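Monothiol glutaredoxin-S14, chloroplastic (Arabidopsis thaliana, PDB 3IPZ) binds a [2Fe-2S] cluster in the chloroplast as a cluster-bridged homodimer and may donate such clusters to other proteins. Local coordinates at residues Val15-Lys25 and Thr73-Gly81; Thr38-Leu46 and Thr90-Gln100. One frame throughout, in Å; residues are numbered along the deposited sequence.

Contact 1: residues Val15-Lys25 and Thr73-Gly81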
loop_
_atom_site.group_PDB
_atom_site.type_symbol
_atom_site.label_atom_id
_atom_site.label_comp_id
_atom_site.label_asym_id
_atom_site.label_seq_id
_atom_site.Cartn_x
_atom_site.Cartn_y
_atom_site.Cartn_z
ATOM N N VAL A 15 0.892 1.407 8.948
ATOM C CA VAL A 15 1.830 1.049 7.880
ATOM C C VAL A 15 3.048 0.259 8.357
ATOM O O VAL A 15 3.749 -0.351 7.550
ATOM C CB VAL A 15 2.300 2.292 7.065
ATOM C CG1 VAL A 15 1.087 2.991 6.464
ATOM C CG2 VAL A 15 3.111 3.237 7.934
ATOM N N ASN A 16 3.280 0.238 9.664
ATOM C CA ASN A 16 4.403 -0.512 10.214
ATOM C C ASN A 16 3.961 -1.808 10.885
ATOM O O ASN A 16 4.793 -2.535 11.425
ATOM C CB ASN A 16 5.183 0.343 11.223
ATOM C CG ASN A 16 6.027 1.413 10.553
ATOM O OD1 ASN A 16 7.087 1.126 10.003
ATOM N ND2 ASN A 16 5.548 2.651 10.581
ATOM N N SER A 17 2.666 -2.103 10.847
ATOM C CA SER A 17 2.150 -3.320 11.482
ATOM C C SER A 17 2.536 -4.594 10.736
ATOM O O SER A 17 2.545 -5.687 11.308
ATOM C CB SER A 17 0.626 -3.240 11.643
ATOM O OG SER A 17 -0.044 -3.087 10.403
ATOM N N GLU A 18 2.855 -4.454 9.455
ATOM C CA GLU A 18 3.279 -5.590 8.650
ATOM C C GLU A 18 4.380 -5.094 7.716
ATOM O O GLU A 18 4.518 -3.882 7.505
ATOM C CB GLU A 18 2.119 -6.154 7.828
ATOM C CG GLU A 18 0.947 -6.698 8.640
ATOM C CD GLU A 18 1.341 -7.786 9.631
ATOM O OE1 GLU A 18 2.321 -8.523 9.374
ATOM O OE2 GLU A 18 0.653 -7.913 10.667
ATOM N N LYS A 19 5.164 -6.029 7.175
ATOM C CA LYS A 19 6.256 -5.699 6.266
ATOM C C LYS A 19 5.719 -5.049 5.004
ATOM O O LYS A 19 6.295 -4.081 4.505
ATOM C CB LYS A 19 7.045 -6.955 5.880
ATOM C CG LYS A 19 7.739 -7.662 7.034
ATOM C CD LYS A 19 8.831 -6.808 7.633
ATOM C CE LYS A 19 9.519 -7.531 8.774
ATOM N NZ LYS A 19 10.654 -6.721 9.280
ATOM N N VAL A 20 4.619 -5.591 4.487
ATOM C CA VAL A 20 3.999 -5.074 3.274
ATOM C C VAL A 20 2.506 -4.826 3.506
ATOM O O VAL A 20 1.752 -5.753 3.795
ATOM C CB VAL A 20 4.171 -6.062 2.098
ATOM C CG1 VAL A 20 3.569 -5.466 0.816
ATOM C CG2 VAL A 20 5.658 -6.383 1.896
ATOM N N VAL A 21 2.093 -3.568 3.374
ATOM C CA VAL A 21 0.697 -3.169 3.566
ATOM C C VAL A 21 0.167 -2.470 2.310
ATOM O O VAL A 21 0.728 -1.476 1.842
ATOM C CB VAL A 21 0.561 -2.206 4.777
ATOM C CG1 VAL A 21 -0.872 -1.700 4.899
ATOM C CG2 VAL A 21 0.986 -2.916 6.052
ATOM N N LEU A 22 -0.927 -2.995 1.774
ATOM C CA LEU A 22 -1.534 -2.446 0.572
ATOM C C LEU A 22 -2.877 -1.774 0.844
ATOM O O LEU A 22 -3.791 -2.396 1.362
ATOM C CB LEU A 22 -1.759 -3.573 -0.426
ATOM C CG LEU A 22 -1.929 -3.334 -1.916
ATOM C CD1 LEU A 22 -3.065 -4.216 -2.382
ATOM C CD2 LEU A 22 -2.180 -1.883 -2.229
ATOM N N PHE A 23 -3.000 -0.502 0.494
ATOM C CA PHE A 23 -4.274 0.185 0.662
ATOM C C PHE A 23 -4.919 0.142 -0.715
ATOM O O PHE A 23 -4.397 0.703 -1.659
ATOM C CB PHE A 23 -4.048 1.612 1.150
ATOM C CG PHE A 23 -3.506 1.671 2.545
ATOM C CD1 PHE A 23 -2.155 1.932 2.776
ATOM C CD2 PHE A 23 -4.337 1.407 3.633
ATOM C CE1 PHE A 23 -1.635 1.926 4.066
ATOM C CE2 PHE A 23 -3.832 1.399 4.936
ATOM C CZ PHE A 23 -2.476 1.658 5.155
ATOM N N MET A 24 -6.052 -0.546 -0.819
ATOM C CA MET A 24 -6.721 -0.723 -2.100
ATOM C C MET A 24 -8.220 -0.468 -2.106
ATOM O O MET A 24 -8.834 -0.163 -1.080
ATOM C CB MET A 24 -6.495 -2.158 -2.580
ATOM C CG MET A 24 -7.097 -3.190 -1.645
ATOM S SD MET A 24 -6.721 -4.915 -2.067
ATOM C CE MET A 24 -7.556 -5.051 -3.674
ATOM N N LYS A 25 -8.799 -0.588 -3.296
ATOM C CA LYS A 25 -10.230 -0.434 -3.481
ATOM C C LYS A 25 -10.722 -1.871 -3.528
ATOM O O LYS A 25 -10.493 -2.594 -4.506
ATOM C CB LYS A 25 -10.521 0.298 -4.790
ATOM C CG LYS A 25 -10.074 1.751 -4.747
ATOM C CD LYS A 25 -10.471 2.510 -5.980
ATOM C CE LYS A 25 -10.111 3.974 -5.830
ATOM N NZ LYS A 25 -10.421 4.746 -7.073
ATOM N N THR A 73 -4.468 8.884 -5.073
ATOM C CA THR A 73 -5.293 7.696 -5.256
ATOM C C THR A 73 -4.786 6.431 -4.617
ATOM O O THR A 73 -3.852 6.429 -3.822
ATOM C CB THR A 73 -5.506 7.307 -6.723
ATOM O OG1 THR A 73 -4.857 8.247 -7.582
ATOM C CG2 THR A 73 -7.004 7.199 -7.015
ATOM N N PHE A 74 -5.434 5.345 -5.022
ATOM C CA PHE A 74 -5.132 4.016 -4.556
ATOM C C PHE A 74 -5.222 3.117 -5.767
ATOM O O PHE A 74 -5.989 3.384 -6.695
ATOM C CB PHE A 74 -6.142 3.597 -3.481
ATOM C CG PHE A 74 -6.141 4.501 -2.294
ATOM C CD1 PHE A 74 -6.942 5.632 -2.266
ATOM C CD2 PHE A 74 -5.272 4.266 -1.233
ATOM C CE1 PHE A 74 -6.872 6.521 -1.198
ATOM C CE2 PHE A 74 -5.196 5.147 -0.162
ATOM C CZ PHE A 74 -5.996 6.278 -0.145
ATOM N N PRO A 75 -4.497 2.000 -5.749
ATOM C CA PRO A 75 -3.622 1.531 -4.671
ATOM C C PRO A 75 -2.423 2.355 -4.226
ATOM O O PRO A 75 -1.796 3.079 -4.993
ATOM C CB PRO A 75 -3.186 0.160 -5.171
ATOM C CG PRO A 75 -3.064 0.398 -6.648
ATOM C CD PRO A 75 -4.353 1.147 -6.944
ATOM N N GLN A 76 -2.116 2.197 -2.949
ATOM C CA GLN A 76 -0.981 2.822 -2.302
ATOM C C GLN A 76 -0.278 1.658 -1.604
ATOM O O GLN A 76 -0.873 0.981 -0.773
ATOM C CB GLN A 76 -1.443 3.867 -1.276
ATOM C CG GLN A 76 -1.693 5.240 -1.869
ATOM C CD GLN A 76 -2.090 6.278 -0.834
ATOM O OE1 GLN A 76 -1.700 6.198 0.331
ATOM N NE2 GLN A 76 -2.855 7.272 -1.265
ATOM N N LEU A 77 0.984 1.431 -1.948
ATOM C CA LEU A 77 1.748 0.335 -1.370
ATOM C C LEU A 77 2.803 0.794 -0.388
ATOM O O LEU A 77 3.576 1.707 -0.664
ATOM C CB LEU A 77 2.426 -0.476 -2.480
ATOM C CG LEU A 77 3.269 -1.704 -2.100
ATOM C CD1 LEU A 77 2.385 -2.778 -1.458
ATOM C CD2 LEU A 77 3.941 -2.262 -3.355
ATOM N N TYR A 78 2.820 0.161 0.777
ATOM C CA TYR A 78 3.810 0.464 1.797
ATOM C C TYR A 78 4.691 -0.775 2.023
ATOM O O TYR A 78 4.200 -1.915 2.028
ATOM C CB TYR A 78 3.131 0.867 3.114
ATOM C CG TYR A 78 2.738 2.327 3.182
ATOM C CD1 TYR A 78 1.573 2.797 2.559
ATOM C CD2 TYR A 78 3.548 3.248 3.859
ATOM C CE1 TYR A 78 1.224 4.162 2.614
ATOM C CE2 TYR A 78 3.216 4.596 3.920
ATOM C CZ TYR A 78 2.056 5.050 3.296
ATOM O OH TYR A 78 1.763 6.396 3.344
ATOM N N ILE A 79 5.990 -0.545 2.197
ATOM C CA ILE A 79 6.940 -1.623 2.435
ATOM C C ILE A 79 7.909 -1.141 3.495
ATOM O O ILE A 79 8.510 -0.074 3.344
ATOM C CB ILE A 79 7.738 -1.978 1.160
ATOM C CG1 ILE A 79 6.790 -2.414 0.049
ATOM C CG2 ILE A 79 8.712 -3.103 1.450
ATOM C CD1 ILE A 79 7.394 -2.406 -1.355
ATOM N N GLY A 80 8.057 -1.927 4.566
ATOM C CA GLY A 80 8.953 -1.546 5.642
ATOM C C GLY A 80 8.482 -0.273 6.326
ATOM O O GLY A 80 9.278 0.450 6.930
ATOM N N GLY A 81 7.186 0.010 6.224
ATOM C CA GLY A 81 6.633 1.195 6.858
ATOM C C GLY A 81 6.862 2.494 6.109
ATOM O O GLY A 81 6.584 3.571 6.642
HETATM O O HOH W 1 5.173 -1.421 5.420
HETATM O O HOH W 2 7.192 5.183 9.498
#

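Contact 2: residues Thr38-Leu46 and Thr90-Gln100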
loop_
_atom_site.group_PDB
_atom_site.type_symbol
_atom_site.label_atom_id
_atom_site.label_comp_id
_atom_site.label_asym_id
_atom_site.label_seq_id
_atom_site.Cartn_x
_atom_site.Cartn_y
_atom_site.Cartn_z
ATOM N N THR A 38 -4.114 -5.058 -10.318
ATOM C CA THR A 38 -2.764 -5.216 -10.841
ATOM C C THR A 38 -1.741 -5.366 -9.712
ATOM O O THR A 38 -0.894 -6.256 -9.752
ATOM C CB THR A 38 -2.350 -4.008 -11.711
ATOM O OG1 THR A 38 -3.283 -3.845 -12.787
ATOM C CG2 THR A 38 -0.953 -4.227 -12.287
ATOM N N VAL A 39 -1.816 -4.500 -8.706
ATOM C CA VAL A 39 -0.865 -4.580 -7.603
ATOM C C VAL A 39 -1.015 -5.903 -6.841
ATOM O O VAL A 39 -0.014 -6.550 -6.519
ATOM C CB VAL A 39 -1.005 -3.363 -6.644
ATOM C CG1 VAL A 39 -0.027 -3.479 -5.493
ATOM C CG2 VAL A 39 -0.718 -2.071 -7.404
ATOM N N VAL A 40 -2.250 -6.318 -6.564
ATOM C CA VAL A 40 -2.464 -7.579 -5.866
ATOM C C VAL A 40 -1.815 -8.713 -6.665
ATOM O O VAL A 40 -1.067 -9.536 -6.110
ATOM C CB VAL A 40 -3.979 -7.899 -5.684
ATOM C CG1 VAL A 40 -4.160 -9.365 -5.297
ATOM C CG2 VAL A 40 -4.588 -7.005 -4.598
ATOM N N GLN A 41 -2.093 -8.760 -7.966
ATOM C CA GLN A 41 -1.509 -9.810 -8.800
ATOM C C GLN A 41 0.019 -9.746 -8.775
ATOM O O GLN A 41 0.688 -10.781 -8.752
ATOM C CB GLN A 41 -2.026 -9.719 -10.240
ATOM C CG GLN A 41 -3.538 -9.940 -10.384
ATOM C CD GLN A 41 -4.061 -11.092 -9.521
ATOM O OE1 GLN A 41 -3.583 -12.226 -9.611
ATOM N NE2 GLN A 41 -5.056 -10.800 -8.682
ATOM N N ILE A 42 0.571 -8.534 -8.777
ATOM C CA ILE A 42 2.021 -8.376 -8.717
ATOM C C ILE A 42 2.483 -9.057 -7.427
ATOM O O ILE A 42 3.376 -9.904 -7.443
ATOM C CB ILE A 42 2.466 -6.881 -8.622
ATOM C CG1 ILE A 42 2.051 -6.098 -9.857
ATOM C CG2 ILE A 42 3.962 -6.793 -8.464
ATOM C CD1 ILE A 42 2.560 -6.605 -11.238
ATOM N N LEU A 43 1.863 -8.673 -6.312
ATOM C CA LEU A 43 2.226 -9.214 -5.004
ATOM C C LEU A 43 2.015 -10.715 -4.878
ATOM O O LEU A 43 2.778 -11.391 -4.192
ATOM C CB LEU A 43 1.466 -8.487 -3.886
ATOM C CG LEU A 43 1.774 -6.997 -3.703
ATOM C CD1 LEU A 43 0.949 -6.460 -2.563
ATOM C CD2 LEU A 43 3.262 -6.783 -3.430
ATOM N N LYS A 44 0.978 -11.240 -5.521
ATOM C CA LYS A 44 0.738 -12.677 -5.470
ATOM C C LYS A 44 1.799 -13.410 -6.304
ATOM O O LYS A 44 2.248 -14.494 -5.935
ATOM C CB LYS A 44 -0.667 -13.015 -5.980
ATOM C CG LYS A 44 -1.794 -12.657 -5.007
ATOM C CD LYS A 44 -3.134 -13.242 -5.456
ATOM C CE LYS A 44 -4.240 -12.954 -4.443
ATOM N NZ LYS A 44 -5.535 -13.609 -4.790
ATOM N N ASN A 45 2.199 -12.801 -7.418
ATOM C CA ASN A 45 3.212 -13.362 -8.302
ATOM C C ASN A 45 4.540 -13.567 -7.560
ATOM O O ASN A 45 5.198 -14.607 -7.704
ATOM C CB ASN A 45 3.434 -12.414 -9.486
ATOM C CG ASN A 45 4.595 -12.844 -10.382
ATOM O OD1 ASN A 45 4.425 -13.661 -11.287
ATOM N ND2 ASN A 45 5.783 -12.300 -10.122
ATOM N N LEU A 46 4.921 -12.573 -6.759
ATOM C CA LEU A 46 6.178 -12.610 -6.009
ATOM C C LEU A 46 6.136 -13.446 -4.741
ATOM O O LEU A 46 7.158 -13.617 -4.077
ATOM C CB LEU A 46 6.623 -11.190 -5.645
ATOM C CG LEU A 46 6.765 -10.188 -6.799
ATOM C CD1 LEU A 46 7.248 -8.860 -6.249
ATOM C CD2 LEU A 46 7.739 -10.712 -7.842
ATOM N N THR A 90 4.617 1.099 -8.824
ATOM C CA THR A 90 4.733 -0.289 -8.381
ATOM C C THR A 90 4.911 -1.226 -9.573
ATOM O O THR A 90 5.667 -2.198 -9.508
ATOM C CB THR A 90 3.483 -0.753 -7.588
ATOM O OG1 THR A 90 3.297 0.085 -6.443
ATOM C CG2 THR A 90 3.658 -2.201 -7.126
ATOM N N LEU A 91 4.214 -0.925 -10.664
ATOM C CA LEU A 91 4.296 -1.740 -11.867
ATOM C C LEU A 91 5.701 -1.638 -12.451
ATOM O O LEU A 91 6.305 -2.640 -12.832
ATOM C CB LEU A 91 3.281 -1.253 -12.901
ATOM C CG LEU A 91 2.656 -2.278 -13.856
ATOM C CD1 LEU A 91 2.375 -1.577 -15.174
ATOM C CD2 LEU A 91 3.579 -3.464 -14.100
ATOM N N GLU A 92 6.218 -0.415 -12.512
ATOM C CA GLU A 92 7.547 -0.181 -13.055
ATOM C C GLU A 92 8.636 -0.845 -12.212
ATOM O O GLU A 92 9.535 -1.486 -12.747
ATOM C CB GLU A 92 7.802 1.326 -13.153
ATOM C CG GLU A 92 9.188 1.718 -13.648
ATOM C CD GLU A 92 9.442 1.350 -15.101
ATOM O OE1 GLU A 92 8.471 1.048 -15.831
ATOM O OE2 GLU A 92 10.621 1.383 -15.511
ATOM N N ALA A 93 8.556 -0.686 -10.897
ATOM C CA ALA A 93 9.543 -1.273 -10.007
ATOM C C ALA A 93 9.462 -2.790 -10.103
ATOM O O ALA A 93 10.407 -3.498 -9.759
ATOM C CB ALA A 93 9.301 -0.824 -8.585
ATOM N N PHE A 94 8.316 -3.283 -10.563
ATOM C CA PHE A 94 8.129 -4.715 -10.730
ATOM C C PHE A 94 8.908 -5.179 -11.965
ATOM O O PHE A 94 9.688 -6.127 -11.894
ATOM C CB PHE A 94 6.649 -5.042 -10.902
ATOM C CG PHE A 94 6.390 -6.478 -11.241
ATOM C CD1 PHE A 94 6.802 -7.491 -10.384
ATOM C CD2 PHE A 94 5.736 -6.819 -12.418
ATOM C CE1 PHE A 94 6.564 -8.832 -10.695
ATOM C CE2 PHE A 94 5.492 -8.159 -12.742
ATOM C CZ PHE A 94 5.907 -9.165 -11.878
ATOM N N LYS A 95 8.686 -4.505 -13.091
ATOM C CA LYS A 95 9.375 -4.820 -14.343
ATOM C C LYS A 95 10.882 -4.662 -14.168
ATOM O O LYS A 95 11.683 -5.417 -14.713
ATOM C CB LYS A 95 8.930 -3.865 -15.450
ATOM C CG LYS A 95 7.461 -3.936 -15.818
ATOM C CD LYS A 95 7.148 -2.889 -16.882
ATOM C CE LYS A 95 5.665 -2.842 -17.231
ATOM N NZ LYS A 95 5.356 -1.668 -18.103
ATOM N N THR A 96 11.246 -3.666 -13.386
ATOM C CA THR A 96 12.625 -3.323 -13.120
ATOM C C THR A 96 13.362 -4.238 -12.143
ATOM O O THR A 96 14.585 -4.395 -12.233
ATOM C CB THR A 96 12.648 -1.877 -12.620
ATOM O OG1 THR A 96 13.195 -1.035 -13.640
ATOM C CG2 THR A 96 13.402 -1.745 -11.335
ATOM N N GLY A 97 12.627 -4.835 -11.210
ATOM C CA GLY A 97 13.247 -5.696 -10.218
ATOM C C GLY A 97 13.457 -4.953 -8.906
ATOM O O GLY A 97 13.789 -5.562 -7.879
ATOM N N GLU A 98 13.267 -3.630 -8.940
ATOM C CA GLU A 98 13.411 -2.772 -7.754
ATOM C C GLU A 98 12.362 -3.109 -6.669
ATOM O O GLU A 98 12.621 -2.996 -5.472
ATOM C CB GLU A 98 13.278 -1.306 -8.165
ATOM C CG GLU A 98 13.387 -0.303 -7.021
ATOM C CD GLU A 98 13.117 1.133 -7.472
ATOM O OE1 GLU A 98 13.677 1.543 -8.513
ATOM O OE2 GLU A 98 12.358 1.853 -6.785
ATOM N N LEU A 99 11.178 -3.520 -7.104
ATOM C CA LEU A 99 10.111 -3.891 -6.187
ATOM C C LEU A 99 10.596 -5.076 -5.338
ATOM O O LEU A 99 10.476 -5.074 -4.118
ATOM C CB LEU A 99 8.868 -4.310 -6.983
ATOM C CG LEU A 99 7.486 -4.144 -6.339
ATOM C CD1 LEU A 99 6.576 -5.187 -6.923
ATOM C CD2 LEU A 99 7.540 -4.284 -4.837
ATOM N N GLN A 100 11.146 -6.088 -5.999
ATOM C CA GLN A 100 11.643 -7.272 -5.310
ATOM C C GLN A 100 12.773 -6.927 -4.350
ATOM O O GLN A 100 12.803 -7.403 -3.211
ATOM C CB GLN A 100 12.100 -8.320 -6.323
ATOM C CG GLN A 100 10.976 -8.810 -7.222
ATOM C CD GLN A 100 10.722 -7.927 -8.451
ATOM O OE1 GLN A 100 10.832 -6.696 -8.405
ATOM N NE2 GLN A 100 10.357 -8.567 -9.555
#

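Contact 1: residues Val15-Lys25 and Thr73-Gly81
Tyr78 reaches from its strand to Val15, passing Val21 and Phe23. Its CB lies 3.6 Å from Val21 O. With CG turned anti to the carbonyl carbon (chi1 -84°), the ring presents one face to Val15, whose CG1 sits over the ring centre, 3.5 Å from the centroid, in a CH-pi contact that also brings it near CG, CE2 and CZ, while CD2 meets Val15 CB. On the other flank CD1 comes 3.6 Å from CE1 of Phe23, at the edge of that ring, with the two planes nearly perpendicular (89°); CE1 is near both Phe23 CE1 and Val15 CG1. At the tip, OH is hydrogen-bonded to OG of Ser69 in helix 59-69. The strands that carry Tyr78 and Phe23, 76-79 and 20-24, pair antiparallel in the central sheet of the thioredoxin fold, and the cis peptide before Pro75 is the hallmark cis-proline of that fold. Val21 and Tyr78 exchange backbone hydrogen bonds in both directions, as do Phe23 and Gln76, where Phe23 N lies 2.9 Å from Gln76 O. From the opposite sheet face Leu22 CD2 packs 3.7 Å from Pro75 CB. Past the strand end, Gly80 N donates to Lys19 O (2.8 Å).

Contact 2: residues Thr38-Leu46 and Thr90-Gln100
Leu99 meets Ile42 from a backbone corner held by Ala93 O, which accepts two N-H groups: that of Leu99 N at 2.8 Å and, weakly, that of Gly97 N at 3.0 Å. Here helix 87-96 ends and helix 98-108 begins, Gly97 taking a positive phi and standing at the N-cap of the second helix. The bend lets both helices face 38-46. From the first comes Phe94, its CG anti to the backbone N (chi1 173°), which carries the ring across to helix 34-45. Ile42 approaches from the opposite direction and lays CD1 over one ring face, 3.8 Å from the centroid and offset toward the rim, a CH-pi contact. The second branch of Ile42, CG2, touches both the Phe94 ring, at CD1, and Leu99, where it comes 3.4 Å from CD1. The ring edge is met by two further residues: Leu46 CD2 lies in the ring plane, 3.6 Å from Phe94 CE1, and Asn45 ND2 stands 3.6 Å from Phe94 CZ with its amide turned 85° from the ring. Leu46 also sends CD1 onto Leu99. With an alanine at the place of Phe94, Ile42 CD1 would probably lose the ring face it rests on and a gap would open beside Leu46. Nearer the start of the helices Val39 packs on Thr90, whose OG1 is hydrogen-bonded to Gly86 O. The axes of 38-45 and 90-96 run nearly alongside each other, 10.6 Å apart at 28°, joined by apolar side chains. Thr38 lies close to Cys87, a glutathione-binding residue by similarity. This pairing of the helix that begins within the active-site CGFS sequence with the C-terminal helices, on one face of the central sheet, is a feature of the thioredoxin fold of glutaredoxins.

The centres of the two contacts lie about 13 Å apart, and their segments alternate along the chain: 15-25, 38-46, 73-81, 90-100. Contact 1 pairs the two inner strands of the four-stranded sheet, near the centre of the molecule; contact 2 joins the helices lying against one face of it. They touch directly, Val39 CG2 packing 3.5 Å from Pro75 CG, Thr90 against Leu77, and Val40 against Leu22 and Met24. Strand 20-24 leads into helix 34-45 through the segment holding Cys33, the inferred cluster ligand, and Pro75 also touches Phe35. The shared core thus joins the sheet and helices beside the inferred cluster site and the predicted glutathione site.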